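Local coordinates for alpha-glucosidase (Pseudoalteromonas sp. K8, PDB 5HQA), which hydrolyses alpha-glucosides as a chloride-activated glycoside hydrolase of family 97, with calcium bound at its sugar pocket, at residues F132-W144 with F172-I184. Numbering follows the deposited sequence.
Sequences FAVNNSHTATAWW and FTFKNQDGVHISI
Ile184 sets its CG2 methyl over the middle of the Phe132 ring, 3.8 Å from the centroid and 11° off the ring normal, which defines a CH-pi contact; its CD1 reaches back to Phe132 CB. Phe132 CG, anti to the carbonyl carbon (chi1 -51°), places the ring beside Ile184, and a roughly perpendicular chi2 turns its face to that methyl. Were Phe132 replaced by an alanine, Ile184 CG2 would probably lose the ring it rests on, and a gap would be likely to open beside Leu197 and Ile231. Farther along, both methyls of Val134 meet the outer end of the Phe174 ring, with CG2 3.6 Å from CZ. Ala142 CB packs on Phe174 CB, while Trp144 CB abuts the Phe172 ring in its plane at CE1 (3.7 Å). On the other face of the sheet, Trp143 carries its six-membered ring across the neighbouring strand, CH2 lying 3.6 Å from Lys175 CG.

The backbone evidence is an antiparallel hydrogen-bonded pair, Thr141 with Lys175: Thr141 N to Lys175 O at 2.9 Å and Lys175 N to Thr141 O at 2.8 Å, both near 160° at the hydrogen. At the polar edge the link is solvent-mediated. One water joins Asn136 O and Thr139 OG1 to Gln177 N, a second bridges Thr139 OG1 and Gln177 OE1, and a third connects Asn135 O with Asn176 ND2.

Strand 172-175 thus lies between 141-144 and 181-187 in the antiparallel sheet of the N-terminal domain, and 158-161 flanks 141-144. Phe132 and Val134 belong to the facing sheet, so their contacts form part of the beta-sandwich interior, whereas Trp143 touches Val564, next to the magnesium-binding Gly565.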
# COMPACT_ATOMS: atom_id res chain seq x y z
N PHE A 132 7.64 -2.29 21.31
CA PHE A 132 8.67 -1.53 20.61
C PHE A 132 8.93 -0.32 21.51
O PHE A 132 8.22 0.69 21.42
CB PHE A 132 8.19 -1.11 19.21
CG PHE A 132 7.64 -2.25 18.39
CD1 PHE A 132 6.32 -2.64 18.52
CD2 PHE A 132 8.45 -2.94 17.49
CE1 PHE A 132 5.81 -3.69 17.77
CE2 PHE A 132 7.95 -3.99 16.75
CZ PHE A 132 6.62 -4.37 16.89
N ALA A 133 9.90 -0.43 22.41
CA ALA A 133 10.19 0.64 23.36
C ALA A 133 11.21 1.58 22.74
O ALA A 133 12.40 1.26 22.65
CB ALA A 133 10.69 0.07 24.69
N VAL A 134 10.75 2.76 22.32
CA VAL A 134 11.61 3.70 21.62
C VAL A 134 12.46 4.47 22.63
O VAL A 134 11.93 5.07 23.58
CB VAL A 134 10.78 4.66 20.76
CG1 VAL A 134 11.70 5.66 20.05
CG2 VAL A 134 9.97 3.87 19.75
N ASN A 135 13.77 4.46 22.41
CA ASN A 135 14.69 5.20 23.26
C ASN A 135 14.60 6.70 22.96
O ASN A 135 14.47 7.10 21.80
CB ASN A 135 16.11 4.70 23.04
CG ASN A 135 17.06 5.19 24.10
OD1 ASN A 135 16.65 5.48 25.23
ND2 ASN A 135 18.32 5.30 23.75
N ASN A 136 14.65 7.52 24.02
CA ASN A 136 14.57 8.98 23.89
C ASN A 136 13.31 9.42 23.13
O ASN A 136 13.35 10.28 22.25
CB ASN A 136 15.82 9.55 23.22
CG ASN A 136 17.05 9.38 24.07
OD1 ASN A 136 17.01 9.62 25.28
ND2 ASN A 136 18.14 8.94 23.47
N SER A 137 12.18 8.82 23.49
CA SER A 137 10.94 9.12 22.78
C SER A 137 10.50 10.57 22.99
O SER A 137 9.76 11.11 22.16
CB SER A 137 9.82 8.17 23.22
OG SER A 137 9.45 8.36 24.59
N HIS A 138 10.97 11.21 24.06
CA HIS A 138 10.56 12.57 24.37
C HIS A 138 11.12 13.59 23.38
O HIS A 138 10.62 14.72 23.35
CB HIS A 138 10.99 12.94 25.79
CG HIS A 138 12.47 12.89 25.99
ND1 HIS A 138 13.20 11.72 25.95
CD2 HIS A 138 13.37 13.88 26.22
CE1 HIS A 138 14.48 11.99 26.15
NE2 HIS A 138 14.61 13.29 26.33
N THR A 139 12.12 13.24 22.58
CA THR A 139 12.65 14.15 21.57
C THR A 139 12.44 13.63 20.15
O THR A 139 13.02 14.20 19.21
CB THR A 139 14.14 14.45 21.82
OG1 THR A 139 14.87 13.22 21.90
CG2 THR A 139 14.32 15.22 23.12
N ALA A 140 11.64 12.59 19.97
CA ALA A 140 11.36 12.04 18.65
C ALA A 140 10.12 12.67 18.03
O ALA A 140 9.22 13.15 18.74
CB ALA A 140 11.17 10.52 18.74
N THR A 141 10.07 12.65 16.70
CA THR A 141 8.97 13.21 15.91
C THR A 141 8.34 12.10 15.10
O THR A 141 9.06 11.32 14.45
CB THR A 141 9.46 14.31 14.97
OG1 THR A 141 10.06 15.37 15.73
CG2 THR A 141 8.32 14.86 14.12
N ALA A 142 7.01 12.04 15.09
CA ALA A 142 6.28 10.98 14.40
C ALA A 142 5.30 11.56 13.38
O ALA A 142 4.76 12.66 13.56
CB ALA A 142 5.52 10.10 15.40
N TRP A 143 5.06 10.78 12.32
CA TRP A 143 4.08 11.12 11.28
C TRP A 143 3.13 9.95 11.16
O TRP A 143 3.53 8.88 10.69
CB TRP A 143 4.77 11.40 9.95
CG TRP A 143 5.89 12.41 10.04
CD1 TRP A 143 5.77 13.76 9.95
CD2 TRP A 143 7.29 12.14 10.22
NE1 TRP A 143 7.01 14.36 10.05
CE2 TRP A 143 7.96 13.38 10.21
CE3 TRP A 143 8.05 10.97 10.36
CZ2 TRP A 143 9.34 13.49 10.36
CZ3 TRP A 143 9.42 11.08 10.49
CH2 TRP A 143 10.05 12.33 10.49
N TRP A 144 1.87 10.11 11.58
CA TRP A 144 1.06 8.93 11.86
C TRP A 144 -0.43 9.19 11.60
O TRP A 144 -0.89 10.34 11.57
CB TRP A 144 1.26 8.48 13.31
CG TRP A 144 0.98 9.57 14.32
CD1 TRP A 144 1.86 10.51 14.77
CD2 TRP A 144 -0.26 9.82 15.00
NE1 TRP A 144 1.25 11.33 15.70
CE2 TRP A 144 -0.05 10.92 15.85
CE3 TRP A 144 -1.52 9.21 14.96
CZ2 TRP A 144 -1.06 11.44 16.67
CZ3 TRP A 144 -2.53 9.72 15.78
CH2 TRP A 144 -2.29 10.82 16.62
N PHE A 172 4.27 2.74 10.79
CA PHE A 172 4.34 3.82 11.77
C PHE A 172 5.76 4.35 11.72
O PHE A 172 6.70 3.66 12.15
CB PHE A 172 3.97 3.30 13.15
CG PHE A 172 4.15 4.31 14.24
CD1 PHE A 172 3.55 5.56 14.15
CD2 PHE A 172 4.89 4.01 15.38
CE1 PHE A 172 3.70 6.50 15.18
CE2 PHE A 172 5.04 4.94 16.41
CZ PHE A 172 4.44 6.19 16.31
N THR A 173 5.93 5.57 11.20
CA THR A 173 7.23 6.14 10.88
C THR A 173 7.55 7.32 11.78
O THR A 173 6.70 8.19 12.01
CB THR A 173 7.26 6.57 9.41
OG1 THR A 173 7.04 5.42 8.59
CG2 THR A 173 8.60 7.22 9.05
N PHE A 174 8.78 7.37 12.27
CA PHE A 174 9.20 8.48 13.12
C PHE A 174 10.71 8.64 12.99
O PHE A 174 11.40 7.81 12.39
CB PHE A 174 8.77 8.24 14.58
CG PHE A 174 9.30 6.96 15.17
CD1 PHE A 174 8.60 5.76 15.02
CD2 PHE A 174 10.49 6.96 15.88
CE1 PHE A 174 9.10 4.59 15.57
CE2 PHE A 174 10.99 5.79 16.43
CZ PHE A 174 10.29 4.61 16.27
N LYS A 175 11.23 9.74 13.54
CA LYS A 175 12.67 9.93 13.60
C LYS A 175 13.06 10.32 15.02
O LYS A 175 12.28 10.96 15.73
CB LYS A 175 13.17 11.00 12.61
CG LYS A 175 12.68 12.40 12.91
CD LYS A 175 13.36 13.43 12.02
CE LYS A 175 12.85 14.83 12.33
NZ LYS A 175 13.47 15.87 11.45
N ASN A 176 14.26 9.92 15.43
CA ASN A 176 14.72 10.36 16.74
C ASN A 176 15.56 11.62 16.57
O ASN A 176 15.76 12.12 15.46
CB ASN A 176 15.44 9.22 17.48
CG ASN A 176 16.78 8.83 16.88
OD1 ASN A 176 17.39 9.58 16.11
ND2 ASN A 176 17.27 7.64 17.25
N GLN A 177 16.04 12.16 17.69
CA GLN A 177 16.71 13.45 17.62
C GLN A 177 18.03 13.38 16.88
O GLN A 177 18.47 14.39 16.32
CB GLN A 177 16.92 14.01 19.02
CG GLN A 177 17.08 15.52 19.03
CD GLN A 177 17.29 16.07 20.43
OE1 GLN A 177 18.06 15.52 21.22
NE2 GLN A 177 16.58 17.16 20.75
N ASP A 178 18.67 12.20 16.85
CA ASP A 178 19.85 11.97 16.02
C ASP A 178 19.55 12.02 14.52
O ASP A 178 20.49 11.99 13.72
CB ASP A 178 20.47 10.60 16.33
CG ASP A 178 21.12 10.54 17.70
OD1 ASP A 178 21.50 11.61 18.23
OD2 ASP A 178 21.24 9.43 18.26
N GLY A 179 18.28 12.08 14.12
CA GLY A 179 17.92 12.03 12.72
C GLY A 179 17.76 10.63 12.16
O GLY A 179 17.48 10.48 10.97
N VAL A 180 17.92 9.59 12.99
CA VAL A 180 17.68 8.23 12.55
C VAL A 180 16.19 8.04 12.31
O VAL A 180 15.36 8.35 13.19
CB VAL A 180 18.19 7.23 13.60
CG1 VAL A 180 17.85 5.79 13.18
CG2 VAL A 180 19.69 7.42 13.81
N HIS A 181 15.83 7.54 11.13
CA HIS A 181 14.44 7.26 10.81
C HIS A 181 14.11 5.80 11.07
O HIS A 181 14.91 4.91 10.75
CB HIS A 181 14.12 7.59 9.35
CG HIS A 181 14.05 9.06 9.09
ND1 HIS A 181 15.12 9.91 9.31
CD2 HIS A 181 13.03 9.84 8.65
CE1 HIS A 181 14.77 11.15 8.99
NE2 HIS A 181 13.51 11.13 8.58
N ILE A 182 12.94 5.56 11.64
CA ILE A 182 12.50 4.22 12.01
C ILE A 182 11.06 4.06 11.57
O ILE A 182 10.27 5.01 11.65
CB ILE A 182 12.65 3.99 13.53
CG1 ILE A 182 14.12 4.14 13.94
CG2 ILE A 182 12.10 2.62 13.94
CD1 ILE A 182 14.36 4.04 15.43
N SER A 183 10.70 2.87 11.10
CA SER A 183 9.32 2.59 10.76
C SER A 183 8.96 1.19 11.20
O SER A 183 9.69 0.24 10.89
CB SER A 183 9.08 2.75 9.25
OG SER A 183 7.69 2.71 8.97
N ILE A 184 7.83 1.05 11.89
CA ILE A 184 7.36 -0.22 12.42
C ILE A 184 6.19 -0.69 11.57
O ILE A 184 5.28 0.09 11.28
CB ILE A 184 6.97 -0.10 13.90
CG1 ILE A 184 8.18 0.37 14.71
CG2 ILE A 184 6.42 -1.43 14.45
CD1 ILE A 184 7.83 0.77 16.13
O HOH W 1 15.55 5.98 19.38
O HOH W 2 14.96 11.22 20.06
O HOH W 3 17.36 13.20 23.21
O HOH W 4 13.81 17.33 18.94
O HOH W 5 3.25 6.38 10.08